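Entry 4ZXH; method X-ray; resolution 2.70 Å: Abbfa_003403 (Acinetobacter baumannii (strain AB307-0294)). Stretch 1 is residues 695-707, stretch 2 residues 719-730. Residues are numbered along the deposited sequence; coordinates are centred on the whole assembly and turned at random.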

# COMPACT_ATOMS: atom_id res chain seq x y z
N VAL A 695 -7.64 39.42 -10.53
CA VAL A 695 -8.11 39.18 -9.17
C VAL A 695 -8.29 37.68 -8.91
O VAL A 695 -7.99 37.19 -7.82
CB VAL A 695 -9.43 39.95 -8.90
CG1 VAL A 695 -9.95 39.67 -7.51
CG2 VAL A 695 -9.23 41.43 -9.08
N SER A 696 -8.77 36.95 -9.92
CA SER A 696 -9.09 35.52 -9.75
C SER A 696 -7.86 34.61 -9.81
O SER A 696 -7.97 33.41 -9.60
CB SER A 696 -10.11 35.07 -10.80
OG SER A 696 -9.63 35.30 -12.11
N GLN A 697 -6.70 35.19 -10.10
CA GLN A 697 -5.48 34.41 -10.17
C GLN A 697 -4.53 34.77 -9.03
O GLN A 697 -3.38 34.33 -8.98
CB GLN A 697 -4.80 34.62 -11.51
CG GLN A 697 -5.63 34.10 -12.67
CD GLN A 697 -4.91 34.22 -13.99
OE1 GLN A 697 -3.91 34.94 -14.10
NE2 GLN A 697 -5.42 33.52 -15.01
N ASP A 698 -5.03 35.57 -8.10
CA ASP A 698 -4.28 35.94 -6.92
C ASP A 698 -5.15 35.65 -5.68
O ASP A 698 -6.19 36.27 -5.48
CB ASP A 698 -3.87 37.42 -6.99
CG ASP A 698 -2.82 37.77 -5.97
OD1 ASP A 698 -2.57 36.96 -5.05
OD2 ASP A 698 -2.23 38.87 -6.10
N GLY A 699 -4.71 34.70 -4.87
CA GLY A 699 -5.48 34.27 -3.71
C GLY A 699 -5.87 35.38 -2.75
O GLY A 699 -7.03 35.50 -2.36
N ILE A 700 -4.90 36.21 -2.38
CA ILE A 700 -5.14 37.29 -1.44
C ILE A 700 -6.05 38.34 -2.06
O ILE A 700 -6.91 38.92 -1.40
CB ILE A 700 -3.82 37.94 -0.98
CG1 ILE A 700 -2.93 36.89 -0.30
CG2 ILE A 700 -4.09 39.12 -0.05
CD1 ILE A 700 -1.56 37.39 0.11
N GLN A 701 -5.87 38.57 -3.35
CA GLN A 701 -6.70 39.53 -4.03
C GLN A 701 -8.14 39.01 -4.18
O GLN A 701 -9.09 39.79 -4.18
CB GLN A 701 -6.10 39.86 -5.39
CG GLN A 701 -6.31 41.31 -5.80
CD GLN A 701 -5.37 41.70 -6.92
OE1 GLN A 701 -4.30 41.11 -7.08
NE2 GLN A 701 -5.78 42.68 -7.73
N LEU A 702 -8.30 37.68 -4.27
CA LEU A 702 -9.63 37.07 -4.36
C LEU A 702 -10.30 36.97 -3.00
O LEU A 702 -11.52 37.10 -2.90
CB LEU A 702 -9.55 35.68 -5.01
CG LEU A 702 -10.89 34.97 -5.26
CD1 LEU A 702 -11.83 35.82 -6.10
CD2 LEU A 702 -10.67 33.63 -5.93
N VAL A 703 -9.52 36.75 -1.94
CA VAL A 703 -10.06 36.80 -0.59
C VAL A 703 -10.65 38.18 -0.31
O VAL A 703 -11.71 38.30 0.31
CB VAL A 703 -9.00 36.48 0.48
CG1 VAL A 703 -9.56 36.73 1.87
CG2 VAL A 703 -8.54 35.04 0.36
N ASP A 704 -9.98 39.23 -0.79
CA ASP A 704 -10.43 40.59 -0.53
C ASP A 704 -11.66 40.95 -1.35
O ASP A 704 -12.57 41.62 -0.85
CB ASP A 704 -9.31 41.60 -0.82
CG ASP A 704 -8.22 41.58 0.24
OD1 ASP A 704 -8.41 40.98 1.32
OD2 ASP A 704 -7.15 42.19 -0.02
N TYR A 705 -11.70 40.51 -2.60
CA TYR A 705 -12.84 40.80 -3.46
C TYR A 705 -14.08 40.08 -2.91
O TYR A 705 -15.19 40.58 -3.04
CB TYR A 705 -12.58 40.37 -4.91
CG TYR A 705 -13.50 41.02 -5.93
CD1 TYR A 705 -13.07 42.07 -6.73
CD2 TYR A 705 -14.82 40.58 -6.09
CE1 TYR A 705 -13.92 42.67 -7.66
CE2 TYR A 705 -15.68 41.17 -7.01
CZ TYR A 705 -15.22 42.21 -7.79
OH TYR A 705 -16.06 42.80 -8.72
N LEU A 706 -13.87 38.92 -2.29
CA LEU A 706 -14.97 38.13 -1.74
C LEU A 706 -15.57 38.75 -0.49
O LEU A 706 -16.79 38.96 -0.43
CB LEU A 706 -14.50 36.71 -1.42
CG LEU A 706 -14.43 35.68 -2.56
CD1 LEU A 706 -13.71 34.43 -2.08
CD2 LEU A 706 -15.81 35.32 -3.08
N ASN A 707 -14.73 39.03 0.51
CA ASN A 707 -15.16 39.66 1.77
C ASN A 707 -15.89 40.97 1.53
O ASN A 707 -16.78 41.35 2.29
CB ASN A 707 -13.96 39.92 2.70
CG ASN A 707 -13.49 38.67 3.43
OD1 ASN A 707 -12.29 38.42 3.54
ND2 ASN A 707 -14.44 37.89 3.95
N ALA A 719 -8.28 23.78 -8.63
CA ALA A 719 -7.11 24.65 -8.61
C ALA A 719 -7.39 25.97 -7.93
O ALA A 719 -6.61 26.42 -7.10
CB ALA A 719 -6.61 24.88 -10.01
N THR A 720 -8.51 26.59 -8.27
CA THR A 720 -8.89 27.86 -7.67
C THR A 720 -9.22 27.67 -6.19
O THR A 720 -8.80 28.47 -5.35
CB THR A 720 -10.10 28.50 -8.37
OG1 THR A 720 -9.93 28.45 -9.79
CG2 THR A 720 -10.25 29.94 -7.96
N TRP A 721 -9.96 26.62 -5.86
CA TRP A 721 -10.34 26.38 -4.46
C TRP A 721 -9.11 26.15 -3.60
O TRP A 721 -9.03 26.68 -2.49
CB TRP A 721 -11.29 25.19 -4.33
CG TRP A 721 -12.67 25.44 -4.86
CD1 TRP A 721 -13.25 24.84 -5.93
CD2 TRP A 721 -13.64 26.37 -4.34
NE1 TRP A 721 -14.53 25.33 -6.12
CE2 TRP A 721 -14.79 26.28 -5.16
CE3 TRP A 721 -13.65 27.27 -3.27
CZ2 TRP A 721 -15.93 27.05 -4.95
CZ3 TRP A 721 -14.78 28.03 -3.06
CH2 TRP A 721 -15.91 27.91 -3.89
N LYS A 722 -8.15 25.38 -4.12
CA LYS A 722 -6.86 25.19 -3.44
C LYS A 722 -6.20 26.54 -3.23
O LYS A 722 -5.73 26.83 -2.13
CB LYS A 722 -5.93 24.26 -4.24
CG LYS A 722 -6.32 22.78 -4.22
CD LYS A 722 -5.61 21.98 -5.32
CE LYS A 722 -6.20 20.57 -5.46
NZ LYS A 722 -5.70 19.87 -6.70
N MET A 723 -6.18 27.38 -4.27
CA MET A 723 -5.53 28.69 -4.19
C MET A 723 -6.11 29.54 -3.05
O MET A 723 -5.37 30.17 -2.27
CB MET A 723 -5.66 29.44 -5.52
CG MET A 723 -4.96 30.79 -5.54
SD MET A 723 -5.21 31.74 -7.06
CE MET A 723 -6.89 32.31 -6.84
N LEU A 724 -7.43 29.51 -2.95
CA LEU A 724 -8.17 30.22 -1.91
C LEU A 724 -7.84 29.72 -0.50
O LEU A 724 -7.55 30.52 0.38
CB LEU A 724 -9.66 30.07 -2.19
CG LEU A 724 -10.63 31.19 -1.86
CD1 LEU A 724 -10.14 32.53 -2.40
CD2 LEU A 724 -11.95 30.84 -2.49
N LEU A 725 -7.88 28.41 -0.29
CA LEU A 725 -7.62 27.86 1.04
C LEU A 725 -6.17 28.08 1.45
O LEU A 725 -5.88 28.24 2.63
CB LEU A 725 -7.95 26.37 1.10
CG LEU A 725 -9.41 26.05 0.74
CD1 LEU A 725 -9.66 24.56 0.73
CD2 LEU A 725 -10.39 26.77 1.66
N ASP A 726 -5.27 28.10 0.48
CA ASP A 726 -3.86 28.29 0.76
C ASP A 726 -3.53 29.77 0.95
O ASP A 726 -2.37 30.13 1.15
CB ASP A 726 -2.99 27.68 -0.35
N SER A 727 -4.55 30.62 0.89
CA SER A 727 -4.37 32.06 1.07
C SER A 727 -5.07 32.58 2.32
O SER A 727 -5.48 33.75 2.36
CB SER A 727 -4.86 32.84 -0.16
OG SER A 727 -4.06 32.59 -1.31
N GLU A 728 -5.20 31.72 3.33
CA GLU A 728 -5.82 32.06 4.61
C GLU A 728 -7.21 32.70 4.42
O GLU A 728 -7.47 33.80 4.92
CB GLU A 728 -4.90 32.97 5.42
N TRP A 729 -8.08 32.01 3.69
CA TRP A 729 -9.45 32.47 3.44
C TRP A 729 -10.34 32.14 4.62
O TRP A 729 -10.34 31.01 5.11
CB TRP A 729 -10.00 31.84 2.17
CG TRP A 729 -11.43 32.21 1.86
CD1 TRP A 729 -11.98 33.46 1.87
CD2 TRP A 729 -12.48 31.32 1.45
NE1 TRP A 729 -13.31 33.41 1.52
CE2 TRP A 729 -13.64 32.11 1.25
CE3 TRP A 729 -12.55 29.94 1.23
CZ2 TRP A 729 -14.86 31.56 0.85
CZ3 TRP A 729 -13.76 29.39 0.84
CH2 TRP A 729 -14.90 30.20 0.65
N SER A 730 -11.12 33.12 5.08
CA SER A 730 -11.88 32.97 6.31
C SER A 730 -13.12 32.06 6.19
O SER A 730 -13.57 31.49 7.18
CB SER A 730 -12.31 34.36 6.81
OG SER A 730 -13.22 34.27 7.89

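The most unusual feature of this contact is the place where Gly699 begins its helix: the backbone of one stretch lies directly against a serine hydroxyl of the other, with no side chain between them. Gly699 CA is 3.3 Å from Ser727 OG, and the CA atoms of Gly699 and Leu724 are only 5.2 Å apart. A CB built on Gly699 would point toward the second stretch and fall 1.9 Å from Ser727 OG and 3.2 Å from Met723 O, a clash with the first and a tight fit with the second. Glycine therefore suits this position because it leaves that space to the serine.

Ser727 is itself held in place by its own stretch. Its OG donates a hydrogen bond to Met723 O (2.9 Å), a carbonyl in the last turn of helix 719-725, so the hydroxyl is satisfied without a partner across the contact. Indeed, no hydrogen bond joins the two stretches; the association rests on close packing, which buries 534 Å² summed over both sides.

The backbones explain why the close approach is so local. Helices 699-707 and 719-725 cross almost at right angles, at -85°, and their axes come within 9.1 Å. At the end of the second helix, a type I turn from Leu725 to Glu728 redirects the chain, and Trp729 then meets the first helix farther along, its CA 5.9 Å from that of Val703. One helix thus packs against both a helix and the segment that follows it.

Leu724 is the centre of the apolar packing. Its CA-to-CB bond points sideways, but the end of the side chain comes nearer and sits as a knob among Gly699, Leu702, Val703 and Leu706, residues spaced along successive turns. Its CD1 lies 3.7 Å from Leu702 CD2 and 4.1 Å from Val703 CG2, and its CD2 lies 4.0 Å from Leu706 CD1. The compact branched end of leucine suits a hollow bordered on several sides, and the glycine keeps one border of it low.

Met723, on the second helix, covers the segment from Ser696 to Asp698 that leads into Gly699. Its CA-to-CB bond points toward the first stretch, and the long, unbranched side chain brings CE to 3.2 Å from Ser696 O and SD to 3.7 Å from Gly699 N. These are close contacts of a flexible thioether with backbone, not hydrogen bonds. The same methyl also reaches Leu702, with Met723 CE 4.1 Å from Leu702 CD2, and so links this loop to the apolar cluster. The CA-to-CB bond of Asp698, at the N-cap position, points away from the second stretch, while Asp698 O accepts a hydrogen bond from Leu702 N (2.8 Å) in the first helical turn.

At the other end, Trp729 meets Val703 and Leu706 through its CB and its indole, a large and mostly apolar group. Val703 CG2 is 4.0 Å from Trp729 CB, and Val703 CG1 lies at the edge of the indole, near its plane. Leu706 approaches the ring obliquely, with its CD1 4.1 Å from Trp729 CE2, and completes this apolar patch.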